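Local coordinates for benzoate transport porin BenP (PDB 5DL8), which probably forms a water-filled beta-barrel channel of the OprD family across the outer membrane, letting small solutes such as benzoate pass, at residues Gln83-Leu88 with Ser110-Tyr115; Leu282-Ile287 with Lys319-Met324; Tyr342-Asp347 with His357-Asn362. All coordinates share one frame; numbering follows the deposited sequence. Where two conformers were deposited one is given.

Overall arrangement
The three contacts are antiparallel strand pairs in the wall of one OprD-type barrel, and they follow one another along the chain. Contact 1 joins strands 72-87 and 107-123; its centre lies about 37 Å from that of contact 2, on the opposite side of the chain's centre, and about 34 Å from that of contact 3. Contacts 2 and 3 are neighbours, centres about 9 Å apart, because strands 319-328 and 336-349 run side by side; a salt bridge from Lys319 NZ to Asp347 OD2, 2.8 Å long, ties them together. Such antiparallel pairing of next neighbours, repeated round the chain, builds the barrel wall, consistent with a porin.

Contact 1: residues Gln83-Leu88 with Ser110-Tyr115; sequences QYAVRL and SDYLKY
With CG anti to its backbone N (chi1 179°), the Tyr84 ring swings over the neighbouring strand, while Asp111 holds CG in the crowded position between N and the carbonyl carbon (chi1 74°), so that phenol and carboxylate meet. This is an antiparallel strand pair in the wall of the OprD-family barrel, joining strands 72-87 and 107-123. Residues Gln83 and Ala85 form hydrogen-bonded pairs with Lys114 and Tyr112; the straightest of these bonds runs from Ala85 N to Tyr112 O, 3.0 Å long and nearly along the C=O axis. Beyond them, Arg87 N reaches Ser110 O at 2.8 Å from above the carbonyl plane. On the face carrying Gln83 and Ala85, Tyr112 CE1 packs on Ala85 CB at 3.8 Å, and the ring's hydroxyl continues to Arg178 O and Leu148 N. Gln83 and Lys114 run side by side on this same buried face, with Gln83 NE2 3.4 Å from Lys114 CD; their polar ends then part, Gln83 OE1 to Leu149 N and Lys114 NZ to Pro177 O and Glu180 O. On the other face, Leu113 CD1 approaches Tyr84 CD1 at 4.2 Å. Here the phenol and carboxylate planes stand 79° apart, and Tyr84 OH donates to the anti lone pair of Asp111 OD2 across 2.8 Å.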
loop_
_atom_site.group_PDB
_atom_site.type_symbol
_atom_site.label_atom_id
_atom_site.label_comp_id
_atom_site.label_asym_id
_atom_site.label_seq_id
_atom_site.Cartn_x
_atom_site.Cartn_y
_atom_site.Cartn_z
ATOM N N GLN A 83 -2.434 -1.573 18.070
ATOM C CA GLN A 83 -1.077 -1.932 17.608
ATOM C C GLN A 83 -0.078 -1.135 18.408
ATOM O O GLN A 83 -0.254 0.060 18.637
ATOM C CB GLN A 83 -0.881 -1.594 16.125
ATOM C CG GLN A 83 -1.956 -2.008 15.089
ATOM C CD GLN A 83 -1.666 -1.408 13.713
ATOM O OE1 GLN A 83 -0.674 -1.729 13.014
ATOM N NE2 GLN A 83 -2.498 -0.419 13.354
ATOM N N TYR A 84 0.970 -1.806 18.860
ATOM C CA TYR A 84 1.941 -1.227 19.777
ATOM C C TYR A 84 3.306 -1.706 19.427
ATOM O O TYR A 84 3.500 -2.923 19.319
ATOM C CB TYR A 84 1.633 -1.659 21.179
ATOM C CG TYR A 84 2.605 -1.121 22.165
ATOM C CD1 TYR A 84 2.704 0.286 22.378
ATOM C CD2 TYR A 84 3.437 -1.979 22.924
ATOM C CE1 TYR A 84 3.583 0.812 23.311
ATOM C CE2 TYR A 84 4.310 -1.444 23.878
ATOM C CZ TYR A 84 4.357 -0.053 24.070
ATOM O OH TYR A 84 5.293 0.493 24.890
ATOM N N ALA A 85 4.253 -0.763 19.256
ATOM C CA ALA A 85 5.645 -1.079 18.979
ATOM C C ALA A 85 6.595 -0.331 19.968
ATOM O O ALA A 85 6.362 0.817 20.325
ATOM C CB ALA A 85 6.015 -0.673 17.600
ATOM N N VAL A 86 7.670 -1.023 20.375
ATOM C CA VAL A 86 8.786 -0.449 21.117
ATOM C C VAL A 86 10.052 -0.379 20.295
ATOM O O VAL A 86 10.430 -1.388 19.664
ATOM C CB VAL A 86 9.087 -1.334 22.332
ATOM C CG1 VAL A 86 10.283 -0.826 23.157
ATOM C CG2 VAL A 86 7.888 -1.250 23.243
ATOM N N ARG A 87 10.699 0.805 20.277
ATOM C CA ARG A 87 12.025 0.903 19.689
ATOM C C ARG A 87 13.100 0.160 20.525
ATOM O O ARG A 87 13.236 0.368 21.708
ATOM C CB ARG A 87 12.485 2.344 19.535
ATOM C CG ARG A 87 13.824 2.424 18.812
ATOM C CD ARG A 87 14.114 3.808 18.179
ATOM N NE ARG A 87 13.862 4.894 19.030
ATOM C CZ ARG A 87 14.654 5.250 20.097
ATOM N NH1 ARG A 87 15.779 4.602 20.427
ATOM N NH2 ARG A 87 14.322 6.294 20.858
ATOM N N LEU A 88 13.921 -0.643 19.892
ATOM C CA LEU A 88 15.020 -1.319 20.583
ATOM C C LEU A 88 16.398 -0.800 20.295
ATOM O O LEU A 88 17.318 -1.015 21.119
ATOM C CB LEU A 88 15.029 -2.840 20.190
ATOM C CG LEU A 88 13.759 -3.680 20.404
ATOM C CD1 LEU A 88 13.814 -5.026 19.614
ATOM C CD2 LEU A 88 13.568 -3.944 21.890
ATOM N N SER A 110 10.412 6.499 21.336
ATOM C CA SER A 110 10.909 5.254 21.967
ATOM C C SER A 110 9.871 4.143 21.889
ATOM O O SER A 110 10.217 2.991 21.992
ATOM C CB SER A 110 11.482 5.531 23.381
ATOM O OG SER A 110 10.459 6.076 24.091
ATOM N N ASP A 111 8.613 4.506 21.620
ATOM C CA ASP A 111 7.470 3.561 21.448
ATOM C C ASP A 111 6.257 4.303 20.780
ATOM O O ASP A 111 6.249 5.525 20.710
ATOM C CB ASP A 111 7.125 2.850 22.771
ATOM C CG ASP A 111 6.411 3.708 23.787
ATOM O OD1 ASP A 111 6.398 4.906 23.702
ATOM O OD2 ASP A 111 5.763 3.216 24.701
ATOM N N TYR A 112 5.304 3.594 20.196
ATOM C CA TYR A 112 4.075 4.260 19.741
ATOM C C TYR A 112 2.951 3.241 19.706
ATOM O O TYR A 112 3.205 2.045 19.581
ATOM C CB TYR A 112 4.231 4.989 18.401
ATOM C CG TYR A 112 4.291 4.190 17.112
ATOM C CD1 TYR A 112 5.238 3.198 16.942
ATOM C CD2 TYR A 112 3.520 4.603 15.956
ATOM C CE1 TYR A 112 5.425 2.552 15.771
ATOM C CE2 TYR A 112 3.636 3.887 14.731
ATOM C CZ TYR A 112 4.603 2.882 14.629
ATOM O OH TYR A 112 4.759 2.175 13.437
ATOM N N LEU A 113 1.747 3.782 19.922
ATOM C CA LEU A 113 0.523 3.076 20.076
ATOM C C LEU A 113 -0.482 3.622 19.114
ATOM O O LEU A 113 -0.711 4.879 19.156
ATOM C CB LEU A 113 -0.059 3.357 21.466
ATOM C CG LEU A 113 -1.412 2.717 21.775
ATOM C CD1 LEU A 113 -1.346 1.214 21.900
ATOM C CD2 LEU A 113 -1.899 3.315 23.097
ATOM N N LYS A 114 -1.090 2.721 18.322
ATOM C CA LYS A 114 -2.322 3.042 17.495
ATOM C C LYS A 114 -3.532 2.258 18.060
ATOM O O LYS A 114 -3.338 1.187 18.634
ATOM C CB LYS A 114 -2.109 2.598 16.100
ATOM C CG LYS A 114 -1.011 3.252 15.307
ATOM C CD LYS A 114 -0.800 2.471 14.039
ATOM C CE LYS A 114 0.028 3.238 13.038
ATOM N NZ LYS A 114 -0.774 4.405 12.465
ATOM N N TYR A 115 -4.738 2.788 17.883
ATOM C CA TYR A 115 -5.965 2.098 18.098
ATOM C C TYR A 115 -7.120 2.753 17.284
ATOM O O TYR A 115 -7.061 3.920 16.919
ATOM C CB TYR A 115 -6.361 2.005 19.582
ATOM C CG TYR A 115 -6.543 3.350 20.254
ATOM C CD1 TYR A 115 -5.458 4.021 20.773
ATOM C CD2 TYR A 115 -7.813 3.951 20.405
ATOM C CE1 TYR A 115 -5.603 5.276 21.403
ATOM C CE2 TYR A 115 -7.979 5.189 21.031
ATOM C CZ TYR A 115 -6.845 5.831 21.525
ATOM O OH TYR A 115 -6.868 7.022 22.185
#

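Contact 2: residues Leu282-Ile287 with Lys319-Met324; sequences LGYQQI and KSYHVM
This contact is an antiparallel pairing of barrel-wall strands, 278-288 with 319-328, whose two segments run at 161° to each other. Gly283 with His322 and Gln285 with Ser320 are the hydrogen-bonded pairs. The shortest of the four backbone bonds, from His322 N to Gly283 O at 2.7 Å, comes in above the carbonyl plane, whereas both bonds of the Gln285-Ser320 pair lie in the planes of their acceptor carbonyls.

The face bearing Tyr284 is built round that ring. Its CG lies anti to the backbone N (chi1 179°), which carries the phenol toward the other strand, where its CD1-CE1 side meets Tyr321 and its hydroxyl end meets Lys319. Tyr284 CE1 lies 3.7 Å from Tyr321 CE2; the side chains run alongside each other, the ring planes oblique at 54°. Lys319 runs alongside, its CD 3.3 Å from Tyr284 OH, its NZ going on to Asp347. The hydroxyl itself donates to Gln286 OE1 at 2.6 Å, a bond that fixes the end of the phenol against its own strand, while Gln286 CG lies 3.8 Å from Lys319 CG. Farther along this face, Leu282 CD2 touches Val323 CG2 at 4.3 Å.

Across the sheet, the more buried face holds a polar pair: Ser320 OG and His322 NE2 are hydrogen-bonded at 3.0 Å, with His322 ND1 bonded to Asn307. Gln285 CB packs against Ser320 OG, and its amide is held by Phe313 O and Gly312 O. Tyrosines, Leu282, Val323, Lys319 and Gln286 share one face, in the antiparallel wall typical of an OprD-family porin barrel.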
loop_
_atom_site.group_PDB
_atom_site.type_symbol
_atom_site.label_atom_id
_atom_site.label_comp_id
_atom_site.label_asym_id
_atom_site.label_seq_id
_atom_site.Cartn_x
_atom_site.Cartn_y
_atom_site.Cartn_z
ATOM N N LEU A 282 7.495 -8.400 -17.179
ATOM C CA LEU A 282 8.057 -7.210 -17.813
ATOM C C LEU A 282 7.026 -6.128 -17.724
ATOM O O LEU A 282 5.851 -6.360 -18.061
ATOM C CB LEU A 282 8.313 -7.407 -19.330
ATOM C CG LEU A 282 9.237 -8.485 -19.794
ATOM C CD1 LEU A 282 9.038 -8.892 -21.289
ATOM C CD2 LEU A 282 10.617 -7.941 -19.498
ATOM N N GLY A 283 7.471 -4.904 -17.385
ATOM C CA GLY A 283 6.579 -3.778 -17.425
ATOM C C GLY A 283 7.244 -2.503 -17.963
ATOM O O GLY A 283 8.504 -2.363 -17.969
ATOM N N TYR A 284 6.360 -1.563 -18.309
ATOM C CA TYR A 284 6.691 -0.247 -18.849
ATOM C C TYR A 284 5.754 0.784 -18.193
ATOM O O TYR A 284 4.582 0.529 -17.996
ATOM C CB TYR A 284 6.563 -0.174 -20.370
ATOM C CG TYR A 284 6.909 1.249 -20.889
ATOM C CD1 TYR A 284 8.252 1.721 -20.874
ATOM C CD2 TYR A 284 5.861 2.189 -21.311
ATOM C CE1 TYR A 284 8.558 3.007 -21.345
ATOM C CE2 TYR A 284 6.171 3.514 -21.748
ATOM C CZ TYR A 284 7.525 3.896 -21.814
ATOM O OH TYR A 284 7.903 5.160 -22.225
ATOM N N GLN A 285 6.304 1.901 -17.819
ATOM C CA GLN A 285 5.571 2.993 -17.257
ATOM C C GLN A 285 6.130 4.357 -17.707
ATOM O O GLN A 285 7.348 4.623 -17.815
ATOM C CB GLN A 285 5.577 2.936 -15.703
ATOM C CG GLN A 285 5.227 4.213 -14.938
ATOM C CD GLN A 285 5.189 3.943 -13.399
ATOM O OE1 GLN A 285 4.345 3.223 -12.913
ATOM N NE2 GLN A 285 6.163 4.496 -12.662
ATOM N N GLN A 286 5.205 5.264 -17.891
ATOM C CA GLN A 286 5.545 6.587 -18.335
ATOM C C GLN A 286 4.755 7.664 -17.621
ATOM O O GLN A 286 3.540 7.553 -17.579
ATOM C CB GLN A 286 5.272 6.712 -19.851
ATOM C CG GLN A 286 6.078 7.803 -20.433
ATOM C CD GLN A 286 6.018 7.958 -21.957
ATOM O OE1 GLN A 286 6.213 7.015 -22.691
ATOM N NE2 GLN A 286 5.885 9.241 -22.414
ATOM N N ILE A 287 5.410 8.759 -17.242
ATOM C CA ILE A 287 4.739 9.828 -16.593
ATOM C C ILE A 287 4.719 10.967 -17.616
ATOM O O ILE A 287 5.792 11.338 -18.261
ATOM C CB ILE A 287 5.496 10.353 -15.344
ATOM C CG1 ILE A 287 5.938 9.187 -14.482
ATOM C CG2 ILE A 287 4.673 11.473 -14.657
ATOM C CD1 ILE A 287 4.750 8.431 -13.906
ATOM N N LYS A 319 10.266 7.832 -17.951
ATOM C CA LYS A 319 10.001 6.502 -18.519
ATOM C C LYS A 319 10.837 5.442 -17.722
ATOM O O LYS A 319 12.067 5.558 -17.473
ATOM C CB LYS A 319 10.455 6.464 -19.954
ATOM C CG LYS A 319 9.878 7.560 -20.841
ATOM C CD LYS A 319 10.432 7.312 -22.283
ATOM C CE LYS A 319 9.798 8.085 -23.468
ATOM N NZ LYS A 319 10.220 9.502 -23.237
ATOM N N SER A 320 10.157 4.362 -17.397
ATOM C CA SER A 320 10.790 3.179 -16.708
ATOM C C SER A 320 10.473 1.762 -17.299
ATOM O O SER A 320 9.329 1.470 -17.760
ATOM C CB SER A 320 10.462 3.271 -15.243
ATOM O OG SER A 320 9.057 3.359 -15.061
ATOM N N TYR A 321 11.481 0.881 -17.214
ATOM C CA TYR A 321 11.490 -0.481 -17.758
ATOM C C TYR A 321 11.710 -1.418 -16.609
ATOM O O TYR A 321 12.696 -1.244 -15.845
ATOM C CB TYR A 321 12.581 -0.675 -18.841
ATOM C CG TYR A 321 12.516 0.388 -19.928
ATOM C CD1 TYR A 321 13.106 1.579 -19.690
ATOM C CD2 TYR A 321 11.847 0.234 -21.108
ATOM C CE1 TYR A 321 13.039 2.622 -20.540
ATOM C CE2 TYR A 321 11.801 1.308 -22.045
ATOM C CZ TYR A 321 12.446 2.497 -21.716
ATOM O OH TYR A 321 12.516 3.700 -22.405
ATOM N N HIS A 322 10.747 -2.355 -16.447
ATOM C CA HIS A 322 10.613 -3.179 -15.207
ATOM C C HIS A 322 10.743 -4.659 -15.567
ATOM O O HIS A 322 10.180 -5.140 -16.589
ATOM C CB HIS A 322 9.228 -2.950 -14.489
ATOM C CG HIS A 322 8.949 -1.522 -14.123
ATOM N ND1 HIS A 322 8.629 -1.133 -12.846
ATOM C CD2 HIS A 322 8.859 -0.413 -14.880
ATOM C CE1 HIS A 322 8.384 0.155 -12.830
ATOM N NE2 HIS A 322 8.569 0.616 -14.045
ATOM N N VAL A 323 11.513 -5.390 -14.787
ATOM C CA VAL A 323 11.701 -6.807 -15.029
ATOM C C VAL A 323 11.605 -7.527 -13.694
ATOM O O VAL A 323 12.141 -7.009 -12.680
ATOM C CB VAL A 323 13.104 -7.095 -15.556
ATOM C CG1 VAL A 323 13.247 -8.561 -15.932
ATOM C CG2 VAL A 323 13.409 -6.264 -16.758
ATOM N N MET A 324 11.061 -8.745 -13.717
ATOM C CA MET A 324 10.783 -9.488 -12.529
ATOM C C MET A 324 11.030 -11.013 -12.783
ATOM O O MET A 324 10.563 -11.530 -13.827
ATOM C CB MET A 324 9.332 -9.249 -12.181
ATOM C CG MET A 324 8.951 -7.868 -11.624
ATOM S SD MET A 324 7.708 -7.049 -12.621
ATOM C CE MET A 324 7.540 -5.449 -11.872
#

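Contact 3: residues Tyr342-Asp347 with His357-Asn362; sequences YVYGHD and HETESN
Tyr342 and Thr359 bury the largest areas here and meet on one face of the strand pair; His357, next in buried area, meets Tyr344 and His346 nearer the turn. Tyr342 holds CG anti to its backbone N (chi1 -169°), so the phenol crosses obliquely to the partner strand: its OH lies 3.7 Å from Thr359 CG2, and CD1 comes within 3.9 Å of Ser361 CB. The Thr359 methyl is shared. Anti to the carbonyl carbon, it also sits in the plane of the Tyr344 ring, meeting the edge at CD1 across 3.7 Å.

Strands 336-349 and 355-368 form a beta hairpin of the OprD-family barrel, and these segments lie near its turn. Val343 with Glu360 and Gly345 with Glu358 are the hydrogen-bonded pairs, each joined by two backbone bonds. The bond from Glu358 N to Gly345 O is 2.8 Å long.

His357 holds CG between N and the carbonyl carbon (chi1 64°), which turns the imidazole alongside the end of the Tyr344 phenol, the two ring planes 35° apart. His357 CB lies 3.8 Å from Tyr344 OH and 4.0 Å from His346 CB, while His346 NE2 bonds to Tyr321 OH on the adjoining strand. On the buried face the carboxylates are held from outside the pair: Glu358 by Lys315 in a salt bridge and by Tyr386 OH, Glu360 by Thr311 OG1 and Ala310 N. The Glu358 side chain lies about 9 Å from a calcium ion bound by Val388, Gly391 and Asp393, and about 4 Å from the Val388 side chain.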
loop_
_atom_site.group_PDB
_atom_site.type_symbol
_atom_site.label_atom_id
_atom_site.label_comp_id
_atom_site.label_asym_id
_atom_site.label_seq_id
_atom_site.Cartn_x
_atom_site.Cartn_y
_atom_site.Cartn_z
ATOM N N TYR A 342 14.141 -5.553 -11.050
ATOM C CA TYR A 342 15.099 -4.549 -11.501
ATOM C C TYR A 342 14.323 -3.484 -12.352
ATOM O O TYR A 342 13.583 -3.889 -13.195
ATOM C CB TYR A 342 16.172 -5.160 -12.407
ATOM C CG TYR A 342 17.382 -4.243 -12.733
ATOM C CD1 TYR A 342 18.473 -4.217 -11.830
ATOM C CD2 TYR A 342 17.497 -3.450 -13.939
ATOM C CE1 TYR A 342 19.607 -3.439 -12.055
ATOM C CE2 TYR A 342 18.684 -2.673 -14.195
ATOM C CZ TYR A 342 19.725 -2.678 -13.226
ATOM O OH TYR A 342 20.970 -2.000 -13.266
ATOM N N VAL A 343 14.488 -2.198 -12.089
ATOM C CA VAL A 343 13.902 -1.102 -12.815
ATOM C C VAL A 343 14.970 -0.107 -13.208
ATOM O O VAL A 343 15.814 0.260 -12.399
ATOM C CB VAL A 343 12.849 -0.391 -11.954
ATOM C CG1 VAL A 343 11.998 0.642 -12.690
ATOM C CG2 VAL A 343 11.889 -1.384 -11.428
ATOM N N TYR A 344 14.914 0.362 -14.463
ATOM C CA TYR A 344 15.679 1.473 -14.947
ATOM C C TYR A 344 14.693 2.563 -15.383
ATOM O O TYR A 344 13.686 2.264 -16.005
ATOM C CB TYR A 344 16.545 1.016 -16.111
ATOM C CG TYR A 344 17.272 2.106 -16.880
ATOM C CD1 TYR A 344 18.498 2.542 -16.455
ATOM C CD2 TYR A 344 16.759 2.649 -18.060
ATOM C CE1 TYR A 344 19.207 3.524 -17.145
ATOM C CE2 TYR A 344 17.489 3.621 -18.788
ATOM C CZ TYR A 344 18.698 4.070 -18.277
ATOM O OH TYR A 344 19.485 5.001 -18.896
ATOM N N GLY A 345 14.993 3.811 -15.014
ATOM C CA GLY A 345 14.203 4.977 -15.333
ATOM C C GLY A 345 15.133 6.072 -15.922
ATOM O O GLY A 345 16.324 6.221 -15.499
ATOM N N HIS A 346 14.629 6.800 -16.929
ATOM C CA HIS A 346 15.387 7.884 -17.611
ATOM C C HIS A 346 14.440 8.911 -18.161
ATOM O O HIS A 346 13.204 8.785 -17.914
ATOM C CB HIS A 346 16.296 7.302 -18.727
ATOM C CG HIS A 346 15.539 6.803 -19.918
ATOM N ND1 HIS A 346 15.920 7.067 -21.204
ATOM C CD2 HIS A 346 14.414 6.071 -20.013
ATOM C CE1 HIS A 346 15.080 6.497 -22.035
ATOM N NE2 HIS A 346 14.146 5.906 -21.335
ATOM N N ASP A 347 14.981 9.867 -18.913
ATOM C CA ASP A 347 14.202 10.972 -19.511
ATOM C C ASP A 347 13.509 11.972 -18.529
ATOM O O ASP A 347 12.693 12.809 -18.951
ATOM C CB ASP A 347 13.155 10.484 -20.585
ATOM C CG ASP A 347 13.774 10.245 -21.955
ATOM O OD1 ASP A 347 15.016 10.387 -22.119
ATOM O OD2 ASP A 347 13.016 9.858 -22.856
ATOM N N HIS A 357 19.159 9.570 -14.773
ATOM C CA HIS A 357 18.710 8.222 -14.881
ATOM C C HIS A 357 18.923 7.500 -13.596
ATOM O O HIS A 357 19.840 7.857 -12.799
ATOM C CB HIS A 357 19.361 7.539 -16.135
ATOM C CG HIS A 357 20.863 7.378 -16.112
ATOM N ND1 HIS A 357 21.513 6.371 -15.420
ATOM C CD2 HIS A 357 21.840 8.042 -16.769
ATOM C CE1 HIS A 357 22.822 6.453 -15.603
ATOM N NE2 HIS A 357 23.040 7.443 -16.440
ATOM N N GLU A 358 18.127 6.446 -13.350
ATOM C CA GLU A 358 18.263 5.759 -12.041
ATOM C C GLU A 358 17.861 4.296 -12.140
ATOM O O GLU A 358 17.138 3.916 -13.067
ATOM C CB GLU A 358 17.417 6.489 -10.976
ATOM C CG GLU A 358 15.950 6.418 -11.345
ATOM C CD GLU A 358 15.001 7.291 -10.529
ATOM O OE1 GLU A 358 13.735 7.242 -10.839
ATOM O OE2 GLU A 358 15.500 7.990 -9.575
ATOM N N THR A 359 18.338 3.488 -11.223
ATOM C CA THR A 359 18.037 2.075 -11.181
ATOM C C THR A 359 17.657 1.667 -9.801
ATOM O O THR A 359 18.196 2.203 -8.818
ATOM C CB THR A 359 19.213 1.132 -11.687
ATOM O OG1 THR A 359 20.384 1.296 -10.874
ATOM C CG2 THR A 359 19.567 1.384 -13.099
ATOM N N GLU A 360 16.773 0.692 -9.675
ATOM C CA GLU A 360 16.450 0.111 -8.343
ATOM C C GLU A 360 16.308 -1.404 -8.477
ATOM O O GLU A 360 15.562 -1.875 -9.328
ATOM C CB GLU A 360 15.151 0.648 -7.795
ATOM C CG GLU A 360 14.883 0.204 -6.315
ATOM C CD GLU A 360 13.526 0.625 -5.737
ATOM O OE1 GLU A 360 13.232 1.858 -5.693
ATOM O OE2 GLU A 360 12.766 -0.286 -5.320
ATOM N N SER A 361 17.057 -2.147 -7.680
ATOM C CA SER A 361 16.929 -3.600 -7.578
ATOM C C SER A 361 16.314 -3.941 -6.209
ATOM O O SER A 361 16.483 -3.210 -5.252
ATOM C CB SER A 361 18.288 -4.301 -7.889
ATOM O OG SER A 361 19.249 -3.899 -6.950
ATOM N N ASN A 362 15.539 -4.981 -6.168
ATOM C CA ASN A 362 14.930 -5.536 -4.989
ATOM C C ASN A 362 15.163 -7.068 -4.970
ATOM O O ASN A 362 14.873 -7.747 -5.991
ATOM C CB ASN A 362 13.371 -5.413 -5.065
ATOM C CG ASN A 362 12.834 -3.986 -5.097
ATOM O OD1 ASN A 362 13.549 -3.016 -4.920
ATOM N ND2 ASN A 362 11.525 -3.882 -5.215
#